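Local coordinates for protein YHR177W (Saccharomyces cerevisiae, PDB 4M8B) that binds DNA through its WOPR domain and probably acts as a transcription factor of the Gti1/Pac2 family, at residues R37-D40 and A41-V44; N162-F165 and H166-P170. All coordinates share one frame; numbering follows the deposited sequence.

Contact 1: R37-D40 and A41-V44. With nucleotides of chain B.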
loop_
_atom_site.group_PDB
_atom_site.type_symbol
_atom_site.label_atom_id
_atom_site.label_comp_id
_atom_site.label_asym_id
_atom_site.label_seq_id
_atom_site.Cartn_x
_atom_site.Cartn_y
_atom_site.Cartn_z
ATOM N N ARG C 37 -1.835 -14.484 7.180
ATOM C CA ARG C 37 -2.870 -14.064 6.247
ATOM C C ARG C 37 -4.182 -13.845 6.979
ATOM O O ARG C 37 -4.564 -14.650 7.829
ATOM C CB ARG C 37 -3.067 -15.106 5.143
ATOM C CG ARG C 37 -4.049 -14.672 4.060
ATOM C CD ARG C 37 -3.985 -15.590 2.855
ATOM N NE ARG C 37 -2.612 -15.784 2.399
ATOM C CZ ARG C 37 -2.007 -15.019 1.499
ATOM N NH1 ARG C 37 -2.655 -14.000 0.952
ATOM N NH2 ARG C 37 -0.755 -15.275 1.145
ATOM N N PRO C 38 -4.872 -12.744 6.660
ATOM C CA PRO C 38 -6.185 -12.450 7.241
ATOM C C PRO C 38 -7.202 -13.534 6.897
ATOM O O PRO C 38 -7.080 -14.179 5.856
ATOM C CB PRO C 38 -6.581 -11.136 6.558
ATOM C CG PRO C 38 -5.282 -10.509 6.154
ATOM C CD PRO C 38 -4.383 -11.655 5.795
ATOM N N TYR C 39 -8.190 -13.735 7.764
ATOM C CA TYR C 39 -9.288 -14.649 7.475
ATOM C C TYR C 39 -10.311 -13.925 6.608
ATOM O O TYR C 39 -10.232 -12.708 6.439
ATOM C CB TYR C 39 -9.936 -15.143 8.771
ATOM C CG TYR C 39 -8.960 -15.764 9.740
ATOM C CD1 TYR C 39 -7.885 -16.517 9.286
ATOM C CD2 TYR C 39 -9.103 -15.590 11.110
ATOM C CE1 TYR C 39 -6.983 -17.087 10.169
ATOM C CE2 TYR C 39 -8.204 -16.158 12.001
ATOM C CZ TYR C 39 -7.147 -16.905 11.523
ATOM O OH TYR C 39 -6.248 -17.473 12.397
ATOM N N ASP C 40 -11.270 -14.671 6.067
ATOM C CA ASP C 40 -12.263 -14.102 5.157
ATOM C C ASP C 40 -13.006 -12.905 5.753
ATOM O O ASP C 40 -13.227 -11.904 5.069
ATOM C CB ASP C 40 -13.258 -15.177 4.705
ATOM C CG ASP C 40 -12.630 -16.194 3.769
ATOM O OD1 ASP C 40 -11.385 -16.232 3.675
ATOM O OD2 ASP C 40 -13.382 -16.960 3.129
ATOM N N ALA C 41 -13.379 -13.010 7.026
ATOM C CA ALA C 41 -14.114 -11.944 7.704
ATOM C C ALA C 41 -13.205 -10.778 8.085
ATOM O O ALA C 41 -13.665 -9.646 8.244
ATOM C CB ALA C 41 -14.824 -12.488 8.930
ATOM N N GLU C 42 -11.915 -11.063 8.236
ATOM C CA GLU C 42 -10.930 -10.032 8.540
ATOM C C GLU C 42 -10.624 -9.179 7.309
ATOM O O GLU C 42 -10.260 -8.011 7.429
ATOM C CB GLU C 42 -9.637 -10.663 9.067
ATOM C CG GLU C 42 -9.739 -11.244 10.467
ATOM C CD GLU C 42 -8.448 -11.905 10.924
ATOM O OE1 GLU C 42 -7.615 -12.256 10.062
ATOM O OE2 GLU C 42 -8.263 -12.076 12.147
ATOM N N LYS C 43 -10.773 -9.772 6.129
ATOM C CA LYS C 43 -10.436 -9.103 4.877
ATOM C C LYS C 43 -11.299 -7.873 4.620
ATOM O O LYS C 43 -10.815 -6.866 4.104
ATOM C CB LYS C 43 -10.532 -10.078 3.698
ATOM C CG LYS C 43 -9.521 -11.219 3.747
ATOM C CD LYS C 43 -9.493 -11.998 2.437
ATOM C CE LYS C 43 -8.441 -13.099 2.472
ATOM N NZ LYS C 43 -8.444 -13.915 1.224
ATOM N N VAL C 44 -12.573 -7.957 4.986
ATOM C CA VAL C 44 -13.513 -6.866 4.761
ATOM C C VAL C 44 -13.085 -5.589 5.482
ATOM O O VAL C 44 -13.308 -4.485 4.993
ATOM C CB VAL C 44 -14.927 -7.246 5.233
ATOM C CG1 VAL C 44 -15.938 -6.215 4.757
ATOM C CG2 VAL C 44 -15.294 -8.634 4.731
ATOM P P DC B 15 -5.660 -16.865 -0.111
ATOM O OP1 DC B 15 -6.131 -15.637 0.572
ATOM O OP2 DC B 15 -5.089 -17.977 0.687
ATOM O "O5'" DC B 15 -6.869 -17.418 -0.994
ATOM C "C5'" DC B 15 -7.477 -16.535 -1.912
ATOM C "C4'" DC B 15 -8.284 -17.268 -2.969
ATOM O "O4'" DC B 15 -7.489 -18.288 -3.615
ATOM C "C3'" DC B 15 -9.527 -17.988 -2.462
ATOM O "O3'" DC B 15 -10.662 -17.267 -2.934
ATOM C "C2'" DC B 15 -9.432 -19.397 -3.050
ATOM C "C1'" DC B 15 -8.397 -19.224 -4.151
ATOM N N1 DC B 15 -7.618 -20.440 -4.535
ATOM C C2 DC B 15 -7.924 -21.155 -5.704
ATOM O O2 DC B 15 -8.866 -20.789 -6.423
ATOM N N3 DC B 15 -7.174 -22.242 -6.015
ATOM C C4 DC B 15 -6.167 -22.612 -5.223
ATOM N N4 DC B 15 -5.459 -23.688 -5.585
ATOM C C5 DC B 15 -5.840 -21.896 -4.038
ATOM C C6 DC B 15 -6.582 -20.825 -3.738
ATOM P P DA B 14 0.970 -17.002 -1.640
ATOM O OP1 DA B 14 1.163 -15.689 -0.984
ATOM O OP2 DA B 14 1.583 -18.210 -1.043
ATOM O "O5'" DA B 14 -0.597 -17.238 -1.798
ATOM C "C5'" DA B 14 -1.372 -16.155 -2.267
ATOM C "C4'" DA B 14 -2.758 -16.580 -2.714
ATOM O "O4'" DA B 14 -2.669 -17.453 -3.861
ATOM C "C3'" DA B 14 -3.586 -17.340 -1.683
ATOM O "O3'" DA B 14 -4.569 -16.420 -1.202
ATOM C "C2'" DA B 14 -4.154 -18.545 -2.445
ATOM C "C1'" DA B 14 -3.856 -18.214 -3.904
ATOM N N9 DA B 14 -3.614 -19.330 -4.814
ATOM C C8 DA B 14 -2.635 -20.281 -4.738
ATOM N N7 DA B 14 -2.659 -21.148 -5.722
ATOM C C5 DA B 14 -3.723 -20.728 -6.501
ATOM C C6 DA B 14 -4.277 -21.224 -7.693
ATOM N N6 DA B 14 -3.808 -22.296 -8.334
ATOM N N1 DA B 14 -5.336 -20.565 -8.202
ATOM C C2 DA B 14 -5.804 -19.487 -7.561
ATOM N N3 DA B 14 -5.368 -18.930 -6.435
ATOM C C4 DA B 14 -4.317 -19.609 -5.957
#
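The carbonyl of Tyr39 faces the backbone N-H groups of Glu42 and Lys43, and both bonds are weak, the one from Lys43 N to Tyr39 O spanning 3.0 Å; here the chain passes from an extended loop into the first turn of helix 40-46. Glu42 folds back over this start. Its OE1 accepts the backbone N-H of Tyr39, three residues earlier, at 2.8 Å along a fairly straight line (162° at the hydrogen), the donor arriving from above the carboxylate plane. The carboxylate lies almost parallel to the phenol ring, the planes 10° apart, with Glu42 CD 3.7 Å from Tyr39 CD2. Arg36 pairs with the other carboxylate oxygen, OE2, in a salt bridge, and also makes a cation-pi contact with Tyr39.

Lys43 diverges from Glu42 at nearly a right angle, fully stretched past CG, and passes Pro38 O on its way to the DNA, where NZ bonds OP1 of DC15 of chain B at 3.0 Å. Arg37 reaches the preceding phosphate: NH2 makes a weak bond of 2.9 Å to OP1 of DA14 of chain B. A bend at chi3 (-50°) turns the guanidinium so that O3' of DA14 sits over one face, while NH1 is held by Thr66 OG1 and the carbonyl of Arg64.

Two basic side chains thus serve consecutive phosphates of one strand and touch neither base of these nucleotides, consistent with grip by charge; the Glu42 carboxylate, held by Tyr39 N and Arg36, probably helps to hold the turn from which Lys43 extends.

Contact 2: N162-F165 and H166-P170; sequences NPFF and HKFRP
Lys167 curls back over Phe164 and gives its ammonium to that residue's carbonyl: NZ to Phe164 O is 2.7 Å, in the carbonyl plane and on a lone pair. CG between the backbone N and the carbonyl carbon (chi1 53°), followed by a bend at the last torsion, brings NZ there. The same nitrogen hangs over the Phe164 ring, 4.1 Å from its centroid, in a cation-pi contact.

A water completes the arrangement, accepting from both Lys167 N and Lys167 NZ and donating to Pro163 O. That carbonyl also takes the N-H of His166 at 3.2 Å, from above its plane. Bonds of the same three-residue span lie before and after it: Phe165 N to Asn162 O, 2.8 Å, and Phe168 N to Phe165 O, 2.8 Å. Asn162 also closes an Asx turn, its OD1 accepting Phe164 N at 3.0 Å.

His166 lays one ring face on Pro163 CA, a CH-pi contact of 3.5 Å to the centroid. Phe168 turns its edge to the face of Phe164 in an offset T-shaped pair, planes 74° apart, and meets Phe165 CD2 with its own CD2 at 3.7 Å.

The turns lie in the loop between helices 148-153 and 172-179. Phe164 rests on Leu31 and Phe168 on Asn28 and Asn30, while Pro170 packs on Gln17, Ala20 and Leu21 of helix 16-28.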
loop_
_atom_site.group_PDB
_atom_site.type_symbol
_atom_site.label_atom_id
_atom_site.label_comp_id
_atom_site.label_asym_id
_atom_site.label_seq_id
_atom_site.Cartn_x
_atom_site.Cartn_y
_atom_site.Cartn_z
ATOM N N ASN C 162 3.977 13.717 10.153
ATOM C CA ASN C 162 3.363 13.209 11.373
ATOM C C ASN C 162 4.429 12.999 12.438
ATOM O O ASN C 162 5.240 12.075 12.337
ATOM C CB ASN C 162 2.625 11.895 11.084
ATOM C CG ASN C 162 1.809 11.391 12.273
ATOM O OD1 ASN C 162 2.115 11.679 13.431
ATOM N ND2 ASN C 162 0.771 10.617 11.981
ATOM N N PRO C 163 4.430 13.864 13.461
ATOM C CA PRO C 163 5.390 13.834 14.570
ATOM C C PRO C 163 5.613 12.436 15.146
ATOM O O PRO C 163 6.696 12.170 15.668
ATOM C CB PRO C 163 4.747 14.751 15.625
ATOM C CG PRO C 163 3.470 15.303 14.998
ATOM C CD PRO C 163 3.551 15.043 13.533
ATOM N N PHE C 164 4.619 11.557 15.052
ATOM C CA PHE C 164 4.767 10.206 15.590
ATOM C C PHE C 164 5.881 9.425 14.900
ATOM O O PHE C 164 6.523 8.575 15.512
ATOM C CB PHE C 164 3.452 9.425 15.507
ATOM C CG PHE C 164 3.585 7.976 15.900
ATOM C CD1 PHE C 164 3.559 7.598 17.234
ATOM C CD2 PHE C 164 3.748 6.991 14.937
ATOM C CE1 PHE C 164 3.689 6.268 17.600
ATOM C CE2 PHE C 164 3.879 5.658 15.295
ATOM C CZ PHE C 164 3.851 5.296 16.628
ATOM N N PHE C 165 6.109 9.718 13.626
ATOM C CA PHE C 165 7.093 8.984 12.836
ATOM C C PHE C 165 8.493 9.600 12.884
ATOM O O PHE C 165 9.436 9.040 12.327
ATOM C CB PHE C 165 6.625 8.873 11.382
ATOM C CG PHE C 165 5.399 8.019 11.199
ATOM C CD1 PHE C 165 4.135 8.529 11.452
ATOM C CD2 PHE C 165 5.511 6.708 10.766
ATOM C CE1 PHE C 165 3.004 7.745 11.282
ATOM C CE2 PHE C 165 4.384 5.918 10.594
ATOM C CZ PHE C 165 3.129 6.436 10.851
ATOM N N HIS C 166 8.623 10.747 13.548
ATOM C CA HIS C 166 9.892 11.477 13.584
ATOM C C HIS C 166 11.051 10.632 14.103
ATOM O O HIS C 166 12.162 10.700 13.576
ATOM C CB HIS C 166 9.759 12.761 14.408
ATOM C CG HIS C 166 9.067 13.876 13.684
ATOM N ND1 HIS C 166 8.602 15.003 14.324
ATOM C CD2 HIS C 166 8.769 14.035 12.372
ATOM C CE1 HIS C 166 8.043 15.811 13.438
ATOM N NE2 HIS C 166 8.131 15.247 12.248
ATOM N N LYS C 167 10.783 9.830 15.130
ATOM C CA LYS C 167 11.795 8.955 15.714
ATOM C C LYS C 167 12.138 7.778 14.804
ATOM O O LYS C 167 13.020 6.980 15.116
ATOM C CB LYS C 167 11.324 8.436 17.073
ATOM C CG LYS C 167 9.956 7.778 17.031
ATOM C CD LYS C 167 9.559 7.219 18.384
ATOM C CE LYS C 167 8.117 6.745 18.370
ATOM N NZ LYS C 167 7.182 7.861 18.054
ATOM N N PHE C 168 11.438 7.673 13.678
ATOM C CA PHE C 168 11.691 6.604 12.718
ATOM C C PHE C 168 12.551 7.101 11.565
ATOM O O PHE C 168 12.460 6.594 10.447
ATOM C CB PHE C 168 10.372 6.036 12.192
ATOM C CG PHE C 168 9.483 5.485 13.267
ATOM C CD1 PHE C 168 10.012 4.722 14.294
ATOM C CD2 PHE C 168 8.124 5.742 13.262
ATOM C CE1 PHE C 168 9.197 4.216 15.296
ATOM C CE2 PHE C 168 7.303 5.239 14.258
ATOM C CZ PHE C 168 7.842 4.475 15.277
ATOM N N ARG C 169 13.378 8.104 11.851
ATOM C CA ARG C 169 14.320 8.646 10.879
ATOM C C ARG C 169 15.113 7.506 10.248
ATOM O O ARG C 169 15.709 6.693 10.957
ATOM C CB ARG C 169 15.266 9.635 11.564
ATOM C CG ARG C 169 16.193 10.387 10.623
ATOM C CD ARG C 169 17.435 10.858 11.362
ATOM N NE ARG C 169 18.132 9.734 11.981
ATOM C CZ ARG C 169 19.049 8.994 11.367
ATOM N NH1 ARG C 169 19.389 9.265 10.116
ATOM N NH2 ARG C 169 19.624 7.985 12.007
ATOM N N PRO C 170 15.111 7.442 8.907
ATOM C CA PRO C 170 15.635 6.317 8.118
ATOM C C PRO C 170 17.160 6.206 8.122
ATOM O O PRO C 170 17.843 7.211 7.941
ATOM C CB PRO C 170 15.161 6.636 6.690
ATOM C CG PRO C 170 14.131 7.723 6.833
ATOM C CD PRO C 170 14.529 8.487 8.051
HETATM O O HOH W 1 8.426 10.599 17.064
#

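Overall arrangement
Both contacts are local turns on the periphery of the domain, each with two buried residues among mostly exposed or partly exposed ones, and they do not touch: their centres are 30 Å apart. Contact 1, at the start of helix 40-46, is built on charge, with carboxylate, guanidinium and ammonium groups distributed between the protein and the DNA backbone. Contact 2 comes much later in the chain, about 20 Å at the nearest atom from the nucleic acid, and relies on backbone turns, one water and packed aromatic rings. Phe168 and Pro170 touch helix 16-28, whereas side chains of residues 37-44 meet neighbouring loops. A lysine reaches phosphate in contact 1 and a main-chain carbonyl in contact 2.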